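Local coordinates for extracellular solute-binding protein family 1 (Arthrobacter chlorophenolicus, PDB 4R2F) that binds the disaccharide laminaribiose and probably delivers it, as the extracellular solute-binding component, to an ABC-type sugar transporter, at residues Y52-A66 and E327-L339. Residues are numbered along the deposited sequence; the frame is centred on the assembly and turned at random.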
ATOM      1  N   TYR A  52       3.470 -16.332  -1.666  1.00 31.92           N
ATOM      2  CA  TYR A  52       4.509 -15.285  -1.522  1.00 30.55           C
ATOM      3  C   TYR A  52       5.373 -15.574  -0.282  1.00 32.33           C
ATOM      4  O   TYR A  52       6.586 -15.531  -0.345  1.00 33.37           O
ATOM      5  CB  TYR A  52       3.916 -13.847  -1.430  1.00 31.40           C
ATOM      6  CG  TYR A  52       4.924 -12.932  -0.788  1.00 29.04           C
ATOM      7  CD1 TYR A  52       4.978 -12.788   0.601  1.00 41.17           C
ATOM      8  CD2 TYR A  52       5.918 -12.344  -1.540  1.00 29.74           C
ATOM      9  CE1 TYR A  52       5.962 -12.036   1.209  1.00 38.11           C
ATOM     10  CE2 TYR A  52       6.886 -11.575  -0.948  1.00 30.22           C
ATOM     11  CZ  TYR A  52       6.923 -11.443   0.423  1.00 31.30           C
ATOM     12  OH  TYR A  52       7.913 -10.717   1.000  1.00 28.78           O
ATOM     13  N   ASN A  53       4.750 -15.861   0.858  1.00 34.00           N
ATOM     14  CA  ASN A  53       5.527 -16.049   2.082  1.00 36.41           C
ATOM     15  C   ASN A  53       6.366 -17.315   2.084  1.00 36.58           C
ATOM     16  O   ASN A  53       7.442 -17.297   2.621  1.00 29.14           O
ATOM     17  CB  ASN A  53       4.636 -16.003   3.302  1.00 42.88           C
ATOM     18  CG  ASN A  53       4.124 -14.608   3.569  1.00 32.81           C
ATOM     19  OD1 ASN A  53       4.882 -13.702   3.999  1.00 31.65           O
ATOM     20  ND2 ASN A  53       2.839 -14.411   3.310  1.00 32.48           N
ATOM     21  N   ASP A  54       5.869 -18.392   1.479  1.00 29.95           N
ATOM     22  CA  ASP A  54       6.676 -19.605   1.244  1.00 35.31           C
ATOM     23  C   ASP A  54       7.965 -19.306   0.477  1.00 28.80           C
ATOM     24  O   ASP A  54       9.048 -19.735   0.871  1.00 41.91           O
ATOM     25  CB  ASP A  54       5.893 -20.658   0.444  1.00 36.74           C
ATOM     26  CG  ASP A  54       4.700 -21.226   1.198  1.00 51.80           C
ATOM     27  OD1 ASP A  54       4.698 -21.210   2.439  1.00 45.16           O
ATOM     28  OD2 ASP A  54       3.760 -21.708   0.537  1.00 50.27           O
ATOM     29  N   ALA A  55       7.838 -18.560  -0.614  1.00 31.73           N
ATOM     30  CA  ALA A  55       8.988 -18.213  -1.427  1.00 31.21           C
ATOM     31  C   ALA A  55       9.949 -17.284  -0.710  1.00 36.18           C
ATOM     32  O   ALA A  55      11.154 -17.427  -0.837  1.00 31.26           O
ATOM     33  CB  ALA A  55       8.538 -17.584  -2.736  1.00 33.21           C
ATOM     34  N   ALA A  56       9.424 -16.318   0.032  1.00 30.92           N
ATOM     35  CA  ALA A  56      10.280 -15.339   0.701  1.00 29.93           C
ATOM     36  C   ALA A  56      11.000 -16.029   1.864  1.00 30.55           C
ATOM     37  O   ALA A  56      12.168 -15.736   2.143  1.00 36.21           O
ATOM     38  CB  ALA A  56       9.445 -14.163   1.198  1.00 31.32           C
ATOM     39  N   LYS A  57      10.303 -16.943   2.534  1.00 36.38           N
ATOM     40  CA  LYS A  57      10.927 -17.796   3.554  1.00 30.24           C
ATOM     41  C   LYS A  57      12.141 -18.537   2.991  1.00 38.80           C
ATOM     42  O   LYS A  57      13.208 -18.480   3.571  1.00 35.80           O
ATOM     43  CB  LYS A  57       9.917 -18.806   4.064  1.00 38.18           C
ATOM     44  CG  LYS A  57      10.418 -19.716   5.171  1.00 38.23           C
ATOM     45  CD  LYS A  57       9.261 -20.563   5.684  1.00 47.53           C
ATOM     46  CE  LYS A  57       9.717 -21.920   6.185  1.00 63.55           C
ATOM     47  NZ  LYS A  57      10.365 -21.752   7.508  1.00 62.60           N
ATOM     48  N   LYS A  58      11.980 -19.208   1.854  1.00 33.40           N
ATOM     49  CA  LYS A  58      13.099 -19.965   1.259  1.00 37.09           C
ATOM     50  C   LYS A  58      14.258 -19.061   0.869  1.00 32.37           C
ATOM     51  O   LYS A  58      15.415 -19.404   1.106  1.00 40.04           O
ATOM     52  CB  LYS A  58      12.654 -20.804   0.060  1.00 42.10           C
ATOM     53  CG  LYS A  58      12.109 -22.162   0.480  1.00 78.25           C
ATOM     54  CD  LYS A  58      11.376 -22.854  -0.653  1.00 83.11           C
ATOM     55  CE  LYS A  58      10.541 -24.022  -0.147  1.00103.66           C
ATOM     56  NZ  LYS A  58       9.242 -24.079  -0.876  1.00 75.96           N
ATOM     57  N   ILE A  59      13.964 -17.889   0.316  1.00 38.27           N
ATOM     58  CA  ILE A  59      15.028 -16.929   0.019  1.00 31.38           C
ATOM     59  C   ILE A  59      15.803 -16.555   1.284  1.00 31.47           C
ATOM     60  O   ILE A  59      17.027 -16.674   1.339  1.00 37.22           O
ATOM     61  CB  ILE A  59      14.473 -15.690  -0.693  1.00 36.70           C
ATOM     62  CG1 ILE A  59      14.021 -16.079  -2.091  1.00 39.88           C
ATOM     63  CG2 ILE A  59      15.524 -14.588  -0.798  1.00 40.53           C
ATOM     64  CD1 ILE A  59      13.255 -14.991  -2.806  1.00 40.29           C
ATOM     65  N   ALA A  60      15.080 -16.148   2.317  1.00 34.36           N
ATOM     66  CA  ALA A  60      15.700 -15.685   3.556  1.00 36.53           C
ATOM     67  C   ALA A  60      16.517 -16.783   4.235  1.00 33.70           C
ATOM     68  O   ALA A  60      17.623 -16.548   4.698  1.00 38.23           O
ATOM     69  CB  ALA A  60      14.624 -15.163   4.516  1.00 38.80           C
ATOM     70  N   GLU A  61      15.964 -17.986   4.283  1.00 40.21           N
ATOM     71  CA  GLU A  61      16.606 -19.081   4.980  1.00 41.46           C
ATOM     72  C   GLU A  61      17.784 -19.625   4.183  1.00 42.85           C
ATOM     73  O   GLU A  61      18.605 -20.358   4.722  1.00 47.73           O
ATOM     74  CB  GLU A  61      15.569 -20.133   5.400  1.00 48.45           C
ATOM     75  CG  GLU A  61      14.595 -19.495   6.399  1.00 71.05           C
ATOM     76  CD  GLU A  61      13.617 -20.436   7.091  1.00 71.59           C
ATOM     77  OE1 GLU A  61      13.109 -20.037   8.171  1.00 69.30           O
ATOM     78  OE2 GLU A  61      13.331 -21.536   6.571  1.00 53.77           O
ATOM     79  N   GLY A  62      17.914 -19.181   2.934  1.00 35.58           N
ATOM     80  CA  GLY A  62      19.084 -19.475   2.106  1.00 50.82           C
ATOM     81  C   GLY A  62      20.309 -18.633   2.405  1.00 51.42           C
ATOM     82  O   GLY A  62      21.406 -18.955   1.966  1.00 47.09           O
ATOM     83  N   PHE A  63      20.129 -17.552   3.155  1.00 43.74           N
ATOM     84  CA  PHE A  63      21.234 -16.673   3.522  1.00 34.53           C
ATOM     85  C   PHE A  63      22.264 -17.398   4.378  1.00 50.21           C
ATOM     86  O   PHE A  63      21.909 -18.111   5.313  1.00 40.12           O
ATOM     87  CB  PHE A  63      20.711 -15.475   4.305  1.00 40.28           C
ATOM     88  CG  PHE A  63      21.781 -14.601   4.882  1.00 31.72           C
ATOM     89  CD1 PHE A  63      22.583 -13.830   4.055  1.00 41.21           C
ATOM     90  CD2 PHE A  63      21.983 -14.534   6.260  1.00 43.23           C
ATOM     91  CE1 PHE A  63      23.569 -13.016   4.594  1.00 37.84           C
ATOM     92  CE2 PHE A  63      22.964 -13.720   6.802  1.00 32.00           C
ATOM     93  CZ  PHE A  63      23.760 -12.963   5.971  1.00 41.69           C
ATOM     94  N   SER A  64      23.506 -17.345   3.936  1.00 44.31           N
ATOM     95  CA  SER A  64      24.614 -17.920   4.666  1.00 85.12           C
ATOM     96  C   SER A  64      25.801 -17.029   4.406  1.00 58.00           C
ATOM     97  O   SER A  64      26.775 -17.434   3.790  1.00 93.52           O
ATOM     98  CB  SER A  64      24.890 -19.329   4.166  1.00 52.96           C
ATOM     99  OG  SER A  64      25.229 -19.287   2.795  1.00 63.86           O
ATOM    100  N   GLY A  65      25.722 -15.800   4.874  1.00 83.80           N
ATOM    101  CA  GLY A  65      26.758 -14.841   4.590  1.00 55.93           C
ATOM    102  C   GLY A  65      27.210 -14.278   5.899  1.00 73.36           C
ATOM    103  O   GLY A  65      26.416 -14.155   6.813  1.00 82.40           O
ATOM    104  N   ALA A  66      28.485 -13.951   6.000  1.00 73.35           N
ATOM    105  CA  ALA A  66      29.022 -13.427   7.237  1.00141.35           C
ATOM    106  C   ALA A  66      29.049 -14.535   8.272  1.00 54.04           C
ATOM    107  O   ALA A  66      29.048 -14.283   9.469  1.00 68.35           O
ATOM    108  CB  ALA A  66      28.189 -12.247   7.717  1.00 95.17           C
ATOM    109  N   GLU A 327      24.768  -7.640   5.331  1.00 36.96           N
ATOM    110  CA  GLU A 327      24.932  -8.725   4.373  1.00 33.90           C
ATOM    111  C   GLU A 327      23.603  -9.357   3.999  1.00 35.06           C
ATOM    112  O   GLU A 327      23.364  -9.637   2.821  1.00 33.29           O
ATOM    113  CB  GLU A 327      25.878  -9.805   4.913  1.00 40.66           C
ATOM    114  CG  GLU A 327      27.357  -9.415   4.927  1.00 62.95           C
ATOM    115  CD  GLU A 327      27.916  -9.002   3.563  1.00 77.48           C
ATOM    116  OE1 GLU A 327      27.711  -9.719   2.557  1.00 52.76           O
ATOM    117  OE2 GLU A 327      28.594  -7.957   3.504  1.00 71.04           O
ATOM    118  N   PHE A 328      22.735  -9.577   4.992  1.00 30.25           N
ATOM    119  CA  PHE A 328      21.447 -10.173   4.722  1.00 35.52           C
ATOM    120  C   PHE A 328      20.692  -9.289   3.758  1.00 37.81           C
ATOM    121  O   PHE A 328      20.122  -9.793   2.792  1.00 31.48           O
ATOM    122  CB  PHE A 328      20.569 -10.379   5.970  1.00 35.32           C
ATOM    123  CG  PHE A 328      19.187 -10.903   5.628  1.00 34.42           C
ATOM    124  CD1 PHE A 328      18.984 -12.244   5.351  1.00 38.71           C
ATOM    125  CD2 PHE A 328      18.106 -10.041   5.514  1.00 31.94           C
ATOM    126  CE1 PHE A 328      17.742 -12.721   4.991  1.00 42.34           C
ATOM    127  CE2 PHE A 328      16.855 -10.504   5.154  1.00 30.15           C
ATOM    128  CZ  PHE A 328      16.672 -11.855   4.884  1.00 31.11           C
ATOM    129  N   VAL A 329      20.657  -7.985   4.038  1.00 31.57           N
ATOM    130  CA  VAL A 329      19.843  -7.076   3.220  1.00 28.93           C
ATOM    131  C   VAL A 329      20.360  -7.052   1.784  1.00 37.33           C
ATOM    132  O   VAL A 329      19.578  -7.043   0.861  1.00 28.21           O
ATOM    133  CB  VAL A 329      19.738  -5.649   3.805  1.00 31.70           C
ATOM    134  CG1 VAL A 329      19.100  -4.680   2.800  1.00 34.56           C
ATOM    135  CG2 VAL A 329      18.951  -5.636   5.114  1.00 38.97           C
ATOM    136  N   VAL A 330      21.677  -7.070   1.603  1.00 32.17           N
ATOM    137  CA  VAL A 330      22.247  -7.048   0.252  1.00 38.75           C
ATOM    138  C   VAL A 330      21.911  -8.355  -0.480  1.00 30.82           C
ATOM    139  O   VAL A 330      21.516  -8.365  -1.671  1.00 32.14           O
ATOM    140  CB  VAL A 330      23.767  -6.798   0.325  1.00 31.23           C
ATOM    141  CG1 VAL A 330      24.436  -6.936  -1.023  1.00 39.30           C
ATOM    142  CG2 VAL A 330      24.028  -5.417   0.903  1.00 39.50           C
ATOM    143  N   TYR A 331      22.055  -9.455   0.234  1.00 30.70           N
ATOM    144  CA  TYR A 331      21.671 -10.763  -0.291  1.00 31.51           C
ATOM    145  C   TYR A 331      20.200 -10.768  -0.712  1.00 34.69           C
ATOM    146  O   TYR A 331      19.843 -11.203  -1.818  1.00 35.63           O
ATOM    147  CB  TYR A 331      21.963 -11.848   0.769  1.00 38.33           C
ATOM    148  CG  TYR A 331      21.241 -13.153   0.522  1.00 30.56           C
ATOM    149  CD1 TYR A 331      21.772 -14.138  -0.325  1.00 34.88           C
ATOM    150  CD2 TYR A 331      20.014 -13.392   1.119  1.00 38.75           C
ATOM    151  CE1 TYR A 331      21.085 -15.330  -0.547  1.00 37.78           C
ATOM    152  CE2 TYR A 331      19.330 -14.570   0.910  1.00 41.72           C
ATOM    153  CZ  TYR A 331      19.857 -15.536   0.077  1.00 42.18           C
ATOM    154  OH  TYR A 331      19.121 -16.686  -0.084  1.00 34.80           O
ATOM    155  N   TYR A 332      19.332 -10.271   0.169  1.00 29.73           N
ATOM    156  CA  TYR A 332      17.886 -10.363  -0.081  1.00 28.53           C
ATOM    157  C   TYR A 332      17.509  -9.498  -1.280  1.00 29.18           C
ATOM    158  O   TYR A 332      16.810  -9.955  -2.166  1.00 34.14           O
ATOM    159  CB  TYR A 332      17.100  -9.975   1.156  1.00 29.30           C
ATOM    160  CG  TYR A 332      15.629 -10.386   1.187  1.00 34.79           C
ATOM    161  CD1 TYR A 332      15.259 -11.708   1.438  1.00 39.04           C
ATOM    162  CD2 TYR A 332      14.614  -9.438   1.037  1.00 32.08           C
ATOM    163  CE1 TYR A 332      13.917 -12.086   1.485  1.00 39.46           C
ATOM    164  CE2 TYR A 332      13.267  -9.793   1.094  1.00 30.56           C
ATOM    165  CZ  TYR A 332      12.914 -11.126   1.318  1.00 34.56           C
ATOM    166  OH  TYR A 332      11.599 -11.515   1.407  1.00 35.62           O
ATOM    167  N   LEU A 333      17.998  -8.263  -1.328  1.00 29.44           N
ATOM    168  CA  LEU A 333      17.722  -7.406  -2.502  1.00 32.91           C
ATOM    169  C   LEU A 333      18.150  -8.046  -3.825  1.00 29.71           C
ATOM    170  O   LEU A 333      17.455  -7.906  -4.833  1.00 37.50           O
ATOM    171  CB  LEU A 333      18.413  -6.059  -2.355  1.00 29.41           C
ATOM    172  CG  LEU A 333      17.818  -5.160  -1.291  1.00 39.90           C
ATOM    173  CD1 LEU A 333      18.771  -4.018  -1.036  1.00 34.51           C
ATOM    174  CD2 LEU A 333      16.461  -4.661  -1.755  1.00 44.97           C
ATOM    175  N   GLY A 334      19.261  -8.776  -3.797  1.00 36.46           N
ATOM    176  CA  GLY A 334      19.780  -9.466  -4.968  1.00 31.36           C
ATOM    177  C   GLY A 334      18.915 -10.613  -5.484  1.00 39.53           C
ATOM    178  O   GLY A 334      19.045 -10.983  -6.629  1.00 39.78           O
ATOM    179  N   LYS A 335      18.034 -11.165  -4.649  1.00 29.56           N
ATOM    180  CA  LYS A 335      17.166 -12.280  -5.026  1.00 28.84           C
ATOM    181  C   LYS A 335      15.697 -11.882  -5.316  1.00 33.29           C
ATOM    182  O   LYS A 335      14.871 -12.699  -5.789  1.00 34.89           O
ATOM    183  CB  LYS A 335      17.232 -13.366  -3.930  1.00 40.02           C
ATOM    184  CG  LYS A 335      18.625 -13.988  -3.752  1.00 43.82           C
ATOM    185  CD  LYS A 335      18.759 -15.388  -4.332  1.00 54.49           C
ATOM    186  CE  LYS A 335      18.195 -16.442  -3.381  1.00101.16           C
ATOM    187  NZ  LYS A 335      17.711 -17.694  -4.042  1.00 71.32           N
ATOM    188  N   LEU A 336      15.371 -10.625  -5.043  1.00 38.99           N
ATOM    189  CA  LEU A 336      14.000 -10.121  -5.259  1.00 38.04           C
ATOM    190  C   LEU A 336      13.425 -10.402  -6.634  1.00 34.00           C
ATOM    191  O   LEU A 336      12.232 -10.660  -6.750  1.00 34.46           O
ATOM    192  CB  LEU A 336      13.921  -8.609  -5.013  1.00 36.15           C
ATOM    193  CG  LEU A 336      14.047  -8.178  -3.563  1.00 42.66           C
ATOM    194  CD1 LEU A 336      13.882  -6.671  -3.533  1.00 36.96           C
ATOM    195  CD2 LEU A 336      13.037  -8.861  -2.659  1.00 36.04           C
ATOM    196  N   LYS A 337      14.244 -10.320  -7.683  1.00 33.94           N
ATOM    197  CA  LYS A 337      13.751 -10.628  -9.030  1.00 30.39           C
ATOM    198  C   LYS A 337      12.990 -11.960  -9.110  1.00 35.96           C
ATOM    199  O   LYS A 337      12.036 -12.080  -9.872  1.00 32.82           O
ATOM    200  CB  LYS A 337      14.901 -10.616 -10.044  1.00 38.46           C
ATOM    201  CG  LYS A 337      16.013 -11.611  -9.758  1.00 50.90           C
ATOM    202  CD  LYS A 337      17.166 -11.469 -10.741  1.00 54.72           C
ATOM    203  CE  LYS A 337      18.195 -12.552 -10.477  1.00 58.91           C
ATOM    204  NZ  LYS A 337      19.529 -12.160 -10.993  1.00 89.23           N
ATOM    205  N   GLU A 338      13.381 -12.949  -8.314  1.00 31.63           N
ATOM    206  CA  GLU A 338      12.703 -14.257  -8.372  1.00 32.32           C
ATOM    207  C   GLU A 338      11.231 -14.161  -8.025  1.00 31.65           C
ATOM    208  O   GLU A 338      10.430 -14.948  -8.523  1.00 36.01           O
ATOM    209  CB  GLU A 338      13.362 -15.263  -7.418  1.00 36.59           C
ATOM    210  CG  GLU A 338      14.774 -15.663  -7.843  1.00 54.89           C
ATOM    211  CD  GLU A 338      15.587 -16.318  -6.737  1.00 73.38           C
ATOM    212  OE1 GLU A 338      15.005 -16.777  -5.720  1.00 45.93           O
ATOM    213  OE2 GLU A 338      16.824 -16.372  -6.899  1.00 59.13           O
ATOM    214  N   LEU A 339      10.867 -13.207  -7.162  1.00 35.79           N
ATOM    215  CA  LEU A 339       9.485 -13.080  -6.722  1.00 34.98           C
ATOM    216  C   LEU A 339       8.593 -12.560  -7.839  1.00 33.48           C
ATOM    217  O   LEU A 339       7.445 -12.992  -7.977  1.00 33.11           O
ATOM    218  CB  LEU A 339       9.392 -12.179  -5.489  1.00 33.14           C
ATOM    219  CG  LEU A 339      10.140 -12.689  -4.253  1.00 36.33           C
ATOM    220  CD1 LEU A 339      10.256 -11.589  -3.201  1.00 43.54           C
ATOM    221  CD2 LEU A 339       9.488 -13.939  -3.664  1.00 38.10           C
TER
HETATM  222  O   HOH W   1      10.018  -9.183   1.760  1.00 34.81           O
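I59 drops into a hollow formed by Y332, K335, E338 and L339, where helix 322-335 is followed by helix 337-341. Its CG2 lies 3.7 Å from Y332 CD1, while CG1 and CD1 run alongside E338 toward L339. L339 returns the gesture, seated among Y52, A55, A56 and I59, with its CD2 3.9 Å from A55 CB. I59 and L339 thus interlock knobs-into-holes, the hollow for I59 bridging the break between the two helices; segments 52-61 and 327-335 run at 133° to one another, their axes 10.1 Å apart at closest. In this solute-binding protein of the SBP_bac_1 family, the helices pack beside strand 40-44, whose F42 and D44 touch Y332, and the Y52 side chain is about 9 Å from a bound glucose unit. Water 1 bridges the hydroxyls of Y52 and Y332, and D44 also hydrogen-bonds Y52 OH. Farther along, F63 fills the notch between F328 and Y331. The F328 edge meets one face of the F63 ring, planes at 85°, and F328 CA sits over that same face; G65 N lies over the other, toward the rim. With CG anti to the backbone N (chi1 163°), Y331 slides its ring beneath F63 CA and sends OH to I59 O, 2.5 Å away. That carbonyl also accepts from G62 N, so two donors grip it. A phenylalanine in place of Y331 would probably keep the ring under F63 but leave I59 O without its cross-helix donor.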